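Local coordinates for protein thiosulfate reductase (Thermus thermophilus, PDB 2VPZ) that probably reduces sulfur compounds such as polysulfide or thiosulfate, using a molybdenum centre carried by two molybdopterin guanine dinucleotides together with a [4Fe-4S] cluster, at residues 453-457 / 471-475; 416-420 / 722-726; 58-62 / 508-512. Numbering follows the deposited sequence.

Contact 1 of 3, residues 453-457 / 471-475; sequences KEALK and EHVMW
Residues 453-457 are the last turn of helix 449-457, held by the K457 N to K453 O bond. In 471-475, residues 471-473 have helical phi/psi without regular bonds, and the backbones come closest at L456 and W475, with CA atoms 7.8 Å apart. E471 extends (chi1 and chi2 t) so that OE1 meets NZ of K453 (chi1 m, then chi2 to chi4 t) in a 3.2 Å salt bridge; its OE2 bonds Y718 OH. H472, its CA-to-CB bond sideways and chi1 p, touches a bound MGD instead: the loop beyond the second strand of the beta-alpha-beta unit 435-466 contributes it to that pocket. W475 (chi1 m), its CA-to-CB bond toward the helix, brings up the six-membered end of its indole: CH2 lies 3.5 Å from K453 CB, CE3 3.7 Å from L456 CD1 and CZ3 3.8 Å from K457 CD. F443 meets the indole edge-to-face. Apolar packing thus dominates, lysine methylenes serving as hydrocarbon, while the K453 amine pairs with the E471 carboxylate and makes a cation-pi contact with F443.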
loop_
_atom_site.group_PDB
_atom_site.type_symbol
_atom_site.label_atom_id
_atom_site.label_comp_id
_atom_site.label_asym_id
_atom_site.label_seq_id
_atom_site.Cartn_x
_atom_site.Cartn_y
_atom_site.Cartn_z
ATOM N N LYS A 453 4.859 37.669 42.501
ATOM C CA LYS A 453 4.424 39.075 42.331
ATOM C C LYS A 453 4.381 39.857 43.669
ATOM O O LYS A 453 4.625 41.074 43.728
ATOM C CB LYS A 453 3.082 39.154 41.585
ATOM C CG LYS A 453 3.071 38.408 40.241
ATOM C CD LYS A 453 1.861 38.785 39.383
ATOM C CE LYS A 453 1.994 38.333 37.909
ATOM N NZ LYS A 453 0.666 38.073 37.248
ATOM N N GLU A 454 4.049 39.138 44.740
ATOM C CA GLU A 454 4.055 39.676 46.101
ATOM C C GLU A 454 5.544 40.027 46.388
ATOM O O GLU A 454 5.873 41.123 46.857
ATOM C CB GLU A 454 3.609 38.600 47.092
ATOM C CG GLU A 454 2.363 38.894 47.917
ATOM C CD GLU A 454 2.386 38.222 49.305
ATOM O OE1 GLU A 454 2.831 38.881 50.283
ATOM O OE2 GLU A 454 1.978 37.027 49.398
ATOM N N ALA A 455 6.430 39.068 46.106
ATOM C CA ALA A 455 7.867 39.229 46.313
ATOM C C ALA A 455 8.480 40.396 45.504
ATOM O O ALA A 455 9.378 41.072 45.993
ATOM C CB ALA A 455 8.625 37.893 46.048
ATOM N N LEU A 456 8.033 40.657 44.282
ATOM C CA LEU A 456 8.592 41.809 43.557
ATOM C C LEU A 456 8.073 43.109 44.223
ATOM O O LEU A 456 8.774 44.126 44.254
ATOM C CB LEU A 456 8.260 41.819 42.041
ATOM C CG LEU A 456 8.544 40.550 41.217
ATOM C CD1 LEU A 456 8.127 40.739 39.735
ATOM C CD2 LEU A 456 10.028 40.149 41.325
ATOM N N LYS A 457 6.855 43.081 44.766
ATOM C CA LYS A 457 6.258 44.236 45.433
ATOM C C LYS A 457 7.159 44.747 46.586
ATOM O O LYS A 457 7.512 45.922 46.676
ATOM C CB LYS A 457 4.838 43.915 45.998
ATOM C CG LYS A 457 3.653 44.638 45.300
ATOM C CD LYS A 457 3.586 44.367 43.778
ATOM C CE LYS A 457 3.046 45.581 42.980
ATOM N NZ LYS A 457 1.606 45.439 42.550
ATOM N N GLU A 471 5.908 39.696 30.136
ATOM C CA GLU A 471 5.122 40.160 31.279
ATOM C C GLU A 471 5.936 40.406 32.572
ATOM O O GLU A 471 5.530 41.229 33.400
ATOM C CB GLU A 471 3.928 39.235 31.622
ATOM C CG GLU A 471 3.117 39.794 32.787
ATOM C CD GLU A 471 2.257 38.763 33.480
ATOM O OE1 GLU A 471 1.471 39.148 34.380
ATOM O OE2 GLU A 471 2.377 37.570 33.127
ATOM N N HIS A 472 7.066 39.738 32.776
ATOM C CA HIS A 472 7.891 39.950 33.998
ATOM C C HIS A 472 9.040 40.992 33.828
ATOM O O HIS A 472 9.709 41.314 34.793
ATOM C CB HIS A 472 8.596 38.686 34.475
ATOM C CG HIS A 472 9.780 38.321 33.677
ATOM N ND1 HIS A 472 11.050 38.647 34.011
ATOM C CD2 HIS A 472 9.852 37.800 32.455
ATOM C CE1 HIS A 472 11.866 38.339 33.029
ATOM N NE2 HIS A 472 11.155 37.813 32.061
ATOM N N VAL A 473 9.307 41.452 32.608
ATOM C CA VAL A 473 10.346 42.459 32.359
ATOM C C VAL A 473 9.746 43.867 32.650
ATOM O O VAL A 473 10.437 44.780 33.143
ATOM C CB VAL A 473 10.885 42.427 30.866
ATOM C CG1 VAL A 473 11.859 43.585 30.600
ATOM C CG2 VAL A 473 11.553 41.062 30.560
ATOM N N MET A 474 8.460 44.024 32.365
ATOM C CA MET A 474 7.734 45.264 32.587
ATOM C C MET A 474 7.227 45.469 34.038
ATOM O O MET A 474 6.284 46.220 34.290
ATOM C CB MET A 474 6.595 45.437 31.556
ATOM C CG MET A 474 6.981 45.117 30.093
ATOM S SD MET A 474 8.444 46.038 29.507
ATOM C CE MET A 474 7.797 47.765 29.480
ATOM N N TRP A 475 7.850 44.766 34.986
ATOM C CA TRP A 475 7.588 44.937 36.440
ATOM C C TRP A 475 8.878 45.472 37.069
ATOM O O TRP A 475 8.956 45.651 38.286
ATOM C CB TRP A 475 7.243 43.628 37.153
ATOM C CG TRP A 475 5.799 43.269 37.131
ATOM C CD1 TRP A 475 4.990 43.143 36.029
ATOM C CD2 TRP A 475 4.970 42.980 38.266
ATOM N NE1 TRP A 475 3.717 42.792 36.415
ATOM C CE2 TRP A 475 3.679 42.674 37.778
ATOM C CE3 TRP A 475 5.203 42.927 39.648
ATOM C CZ2 TRP A 475 2.607 42.348 38.629
ATOM C CZ3 TRP A 475 4.150 42.603 40.503
ATOM C CH2 TRP A 475 2.860 42.304 39.979
#

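Contact 2 of 3, residues 416-420 / 722-726; sequences AIQEL and RYKLD
Residues 416-420 form a loop in which 417-419 have helical phi/psi, tightened by the 2.9 Å bond from E419 N to A416 O. Residues 722-726 are extended, with strand 724-725 at their centre pairing with strand 732-733. The main chains stay well apart, the closest CA atoms being those of E419 and L725 at 9.4 Å, so side chains bridge the gap. The one hydrogen bond across it runs from Y723 OH to E419 OE2 at 3.0 Å. Y723 has chi1 p and its CA-to-CB bond aims at the loop, while E419 curls (chi1 and chi2 m) to bring its carboxyl group to the edge of the ring. The phenol also has a weak hydrogen bond with R451 NH1. The remaining contacts are close approaches without a hydrogen bond: Q418, with chi1 p, sets OE1 3.1 Å from Y723 CE1 and NE2 4.0 Å from L725 CD2, and E419 OE2 lies 3.5 Å from L725 CG. Loop and strand, more than 300 residues apart in sequence, here join the molybdopterin oxidoreductase region to the dinucleotide-binding region. A long, flat tyrosine suits this span, since it fills space and still delivers a donor to the buried acid group, which sits beside the hydrocarbon of L725.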
loop_
_atom_site.group_PDB
_atom_site.type_symbol
_atom_site.label_atom_id
_atom_site.label_comp_id
_atom_site.label_asym_id
_atom_site.label_seq_id
_atom_site.Cartn_x
_atom_site.Cartn_y
_atom_site.Cartn_z
ATOM N N ALA A 416 18.203 26.244 45.054
ATOM C CA ALA A 416 16.871 26.046 44.432
ATOM C C ALA A 416 16.093 27.385 44.235
ATOM O O ALA A 416 15.620 27.984 45.204
ATOM C CB ALA A 416 16.024 25.030 45.283
ATOM N N ILE A 417 15.982 27.841 42.983
ATOM C CA ILE A 417 15.372 29.126 42.604
ATOM C C ILE A 417 14.032 29.487 43.230
ATOM O O ILE A 417 13.742 30.633 43.622
ATOM C CB ILE A 417 15.232 29.254 41.009
ATOM C CG1 ILE A 417 14.934 30.688 40.586
ATOM C CG2 ILE A 417 14.150 28.260 40.509
ATOM C CD1 ILE A 417 15.362 31.027 39.147
ATOM N N GLN A 418 13.220 28.456 43.344
ATOM C CA GLN A 418 11.881 28.523 43.877
ATOM C C GLN A 418 11.800 28.661 45.416
ATOM O O GLN A 418 10.779 29.101 45.944
ATOM C CB GLN A 418 11.128 27.309 43.328
ATOM C CG GLN A 418 11.987 26.017 43.255
ATOM C CD GLN A 418 11.573 25.055 44.327
ATOM O OE1 GLN A 418 10.515 25.255 44.929
ATOM N NE2 GLN A 418 12.354 24.010 44.573
ATOM N N GLU A 419 12.873 28.345 46.152
ATOM C CA GLU A 419 12.887 28.447 47.623
ATOM C C GLU A 419 13.401 29.820 48.175
ATOM O O GLU A 419 13.011 30.228 49.278
ATOM C CB GLU A 419 13.640 27.259 48.248
ATOM C CG GLU A 419 13.044 25.854 47.915
ATOM C CD GLU A 419 11.576 25.696 48.358
ATOM O OE1 GLU A 419 11.269 26.109 49.497
ATOM O OE2 GLU A 419 10.759 25.152 47.573
ATOM N N LEU A 420 14.234 30.535 47.406
ATOM C CA LEU A 420 14.777 31.865 47.783
ATOM C C LEU A 420 13.796 33.021 47.532
ATOM O O LEU A 420 14.189 34.197 47.629
ATOM C CB LEU A 420 16.059 32.232 46.993
ATOM C CG LEU A 420 17.103 31.160 46.702
ATOM C CD1 LEU A 420 17.896 31.535 45.450
ATOM C CD2 LEU A 420 18.026 30.947 47.913
ATOM N N ARG A 722 0.435 25.007 43.220
ATOM C CA ARG A 722 1.121 24.212 44.264
ATOM C C ARG A 722 2.235 23.314 43.663
ATOM O O ARG A 722 2.281 23.130 42.456
ATOM C CB ARG A 722 0.104 23.287 44.980
ATOM C CG ARG A 722 -1.231 23.928 45.444
ATOM C CD ARG A 722 -2.306 22.851 45.774
ATOM N NE ARG A 722 -3.556 23.320 46.389
ATOM C CZ ARG A 722 -4.549 22.535 46.818
ATOM N NH1 ARG A 722 -4.451 21.217 46.701
ATOM N NH2 ARG A 722 -5.644 23.061 47.378
ATOM N N TYR A 723 3.130 22.790 44.508
ATOM C CA TYR A 723 4.200 21.859 44.083
ATOM C C TYR A 723 4.705 21.015 45.280
ATOM O O TYR A 723 4.646 21.490 46.411
ATOM C CB TYR A 723 5.387 22.604 43.453
ATOM C CG TYR A 723 6.109 23.576 44.358
ATOM C CD1 TYR A 723 7.174 23.159 45.184
ATOM C CD2 TYR A 723 5.742 24.927 44.401
ATOM C CE1 TYR A 723 7.853 24.064 46.024
ATOM C CE2 TYR A 723 6.397 25.847 45.231
ATOM C CZ TYR A 723 7.458 25.417 46.046
ATOM O OH TYR A 723 8.122 26.320 46.865
ATOM N N LYS A 724 5.138 19.768 45.059
ATOM C CA LYS A 724 5.669 18.930 46.155
ATOM C C LYS A 724 7.218 18.989 46.133
ATOM O O LYS A 724 7.843 18.465 45.212
ATOM C CB LYS A 724 5.187 17.458 46.084
ATOM C CG LYS A 724 5.375 16.621 47.410
ATOM C CD LYS A 724 4.365 15.463 47.574
ATOM C CE LYS A 724 3.146 15.884 48.412
ATOM N NZ LYS A 724 1.848 15.284 47.923
ATOM N N LEU A 725 7.792 19.663 47.137
ATOM C CA LEU A 725 9.257 19.814 47.316
ATOM C C LEU A 725 9.974 18.453 47.432
ATOM O O LEU A 725 9.594 17.624 48.261
ATOM C CB LEU A 725 9.616 20.623 48.604
ATOM C CG LEU A 725 10.632 21.789 48.597
ATOM C CD1 LEU A 725 11.235 22.042 50.007
ATOM C CD2 LEU A 725 11.767 21.505 47.597
ATOM N N ASP A 726 10.975 18.195 46.585
ATOM C CA ASP A 726 11.753 16.966 46.732
ATOM C C ASP A 726 12.646 17.260 47.967
ATOM O O ASP A 726 13.437 18.222 47.964
ATOM C CB ASP A 726 12.640 16.680 45.483
ATOM C CG ASP A 726 13.454 15.355 45.598
ATOM O OD1 ASP A 726 13.405 14.690 46.648
ATOM O OD2 ASP A 726 14.143 15.008 44.605
#

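Contact 3 of 3, residues 58-62 / 508-512; sequences VGNRV and AHEPL
This is a loop-to-loop contact at the periphery of the chain, about 29 Å from its centre, where the turn between strands 52-57 and 62-67 of the Fe4S4 region meets the irregular segment leading from strand 501-503 toward helix 518-528. The touching parts run 102° apart, and the closest CA pairs are N60 with H509 at 5.7 Å and V62 with A508 at 7.4 Å. The turn is tight: V58 N bonds R61 O at 3.2 Å, and R61 N makes a weak 3.1 Å bond to G59 O. G59 sits at phi 71° and psi -142°, a region easily entered by a residue without a side chain, and N60 follows at -86°/42°, much as in a type II' turn. N60 is the hub. With chi1 m it places ND2 3.5 Å from H509 CB and OD1 4.2 Å from L512 CD1 and 3.6 Å from E510 OE2. H509 is extended at phi -175° and psi 164°; its CA-to-CB bond points toward 58-62, and chi1 p sets one ring face under the backbone carbonyl of N60, with N60 O 3.5 Å from H509 CE1. Beyond it, CG2 of V62 packs on CB of A508 at 3.7 Å, a small methyl-to-isopropyl contact. V62 also bonds Y90 OH through its N, and Y90 touches H509 as well, tying both segments to one residue. No hydrogen bond crosses between the loops, and H509 ND1 is buried without a partner, so the contact rests on van der Waals fit, with little polar specificity.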
loop_
_atom_site.group_PDB
_atom_site.type_symbol
_atom_site.label_atom_id
_atom_site.label_comp_id
_atom_site.label_asym_id
_atom_site.label_seq_id
_atom_site.Cartn_x
_atom_site.Cartn_y
_atom_site.Cartn_z
ATOM N N VAL A 58 23.818 39.527 4.905
ATOM C CA VAL A 58 23.919 40.435 3.737
ATOM C C VAL A 58 23.702 41.820 4.409
ATOM O O VAL A 58 22.573 42.194 4.714
ATOM C CB VAL A 58 22.785 40.194 2.655
ATOM C CG1 VAL A 58 22.752 41.388 1.663
ATOM C CG2 VAL A 58 23.038 38.865 1.906
ATOM N N GLY A 59 24.761 42.576 4.644
ATOM C CA GLY A 59 24.594 43.825 5.349
ATOM C C GLY A 59 24.259 43.507 6.810
ATOM O O GLY A 59 24.775 42.528 7.368
ATOM N N ASN A 60 23.363 44.288 7.425
ATOM C CA ASN A 60 22.957 44.113 8.828
ATOM C C ASN A 60 21.833 43.113 9.070
ATOM O O ASN A 60 20.948 43.366 9.888
ATOM C CB ASN A 60 22.560 45.471 9.440
ATOM C CG ASN A 60 23.734 46.220 10.053
ATOM O OD1 ASN A 60 23.614 47.391 10.463
ATOM N ND2 ASN A 60 24.868 45.549 10.128
ATOM N N ARG A 61 21.859 41.977 8.386
ATOM C CA ARG A 61 20.776 41.028 8.564
ATOM C C ARG A 61 21.089 39.566 8.188
ATOM O O ARG A 61 21.514 39.273 7.065
ATOM C CB ARG A 61 19.535 41.522 7.804
ATOM C CG ARG A 61 18.479 40.457 7.523
ATOM C CD ARG A 61 17.178 40.611 8.320
ATOM N NE ARG A 61 16.137 39.756 7.757
ATOM C CZ ARG A 61 15.019 40.170 7.165
ATOM N NH1 ARG A 61 14.765 41.467 7.055
ATOM N NH2 ARG A 61 14.170 39.283 6.650
ATOM N N VAL A 62 20.880 38.676 9.153
ATOM C CA VAL A 62 21.102 37.247 8.993
ATOM C C VAL A 62 19.861 36.586 8.315
ATOM O O VAL A 62 18.811 36.421 8.945
ATOM C CB VAL A 62 21.404 36.586 10.400
ATOM C CG1 VAL A 62 21.432 35.051 10.279
ATOM C CG2 VAL A 62 22.746 37.125 10.963
ATOM N N ALA A 508 27.860 38.472 13.755
ATOM C CA ALA A 508 27.573 38.383 12.316
ATOM C C ALA A 508 27.411 39.837 11.796
ATOM O O ALA A 508 27.526 40.088 10.593
ATOM C CB ALA A 508 26.276 37.546 12.039
ATOM N N HIS A 509 27.181 40.772 12.719
ATOM C CA HIS A 509 27.003 42.218 12.435
ATOM C C HIS A 509 26.886 42.972 13.783
ATOM O O HIS A 509 26.642 42.315 14.790
ATOM C CB HIS A 509 25.754 42.472 11.503
ATOM C CG HIS A 509 24.415 42.337 12.163
ATOM N ND1 HIS A 509 23.514 41.371 11.822
ATOM C CD2 HIS A 509 23.793 43.093 13.083
ATOM C CE1 HIS A 509 22.393 41.532 12.502
ATOM N NE2 HIS A 509 22.537 42.579 13.284
ATOM N N GLU A 510 27.041 44.295 13.820
ATOM C CA GLU A 510 26.941 45.050 15.082
ATOM C C GLU A 510 25.567 45.247 15.677
ATOM O O GLU A 510 24.566 45.355 14.931
ATOM C CB GLU A 510 27.621 46.452 15.041
ATOM C CG GLU A 510 27.724 47.152 13.658
ATOM C CD GLU A 510 26.900 48.466 13.511
ATOM O OE1 GLU A 510 26.877 49.276 14.471
ATOM O OE2 GLU A 510 26.321 48.678 12.409
ATOM N N PRO A 511 25.477 45.301 17.039
ATOM C CA PRO A 511 24.217 45.489 17.765
ATOM C C PRO A 511 23.310 46.549 17.096
ATOM O O PRO A 511 23.794 47.457 16.404
ATOM C CB PRO A 511 24.681 45.886 19.155
ATOM C CG PRO A 511 25.961 45.106 19.365
ATOM C CD PRO A 511 26.601 45.054 17.960
ATOM N N LEU A 512 22.000 46.463 17.304
ATOM C CA LEU A 512 21.070 47.414 16.701
ATOM C C LEU A 512 20.485 48.393 17.738
ATOM O O LEU A 512 20.426 48.072 18.937
ATOM C CB LEU A 512 19.969 46.640 15.895
ATOM C CG LEU A 512 20.133 46.249 14.389
ATOM C CD1 LEU A 512 21.611 46.340 13.974
ATOM C CD2 LEU A 512 19.560 44.839 14.071
#

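Along the chain the segments run 58-62, 416-420, 453-457, 471-475, 508-512, 722-726. Contact 1 is therefore nested inside the loops closed by contact 2 and contact 3, which cross each other. Contacts 1 and 2 are neighbours, with centres 19 Å and nearest atoms about 7 Å apart; R451, on the helix 449-457 that carries 453-457, makes a weak hydrogen bond with Y723 OH of contact 2. Contact 3 stands apart, its centre 33 Å from contact 1 and 41 Å from contact 2, on the opposite side of the chain's centre from contact 2. Contacts 2 and 3 tie the central molybdopterin oxidoreductase region to the dinucleotide-binding and Fe4S4 regions respectively, whereas contact 1 stays within the central region.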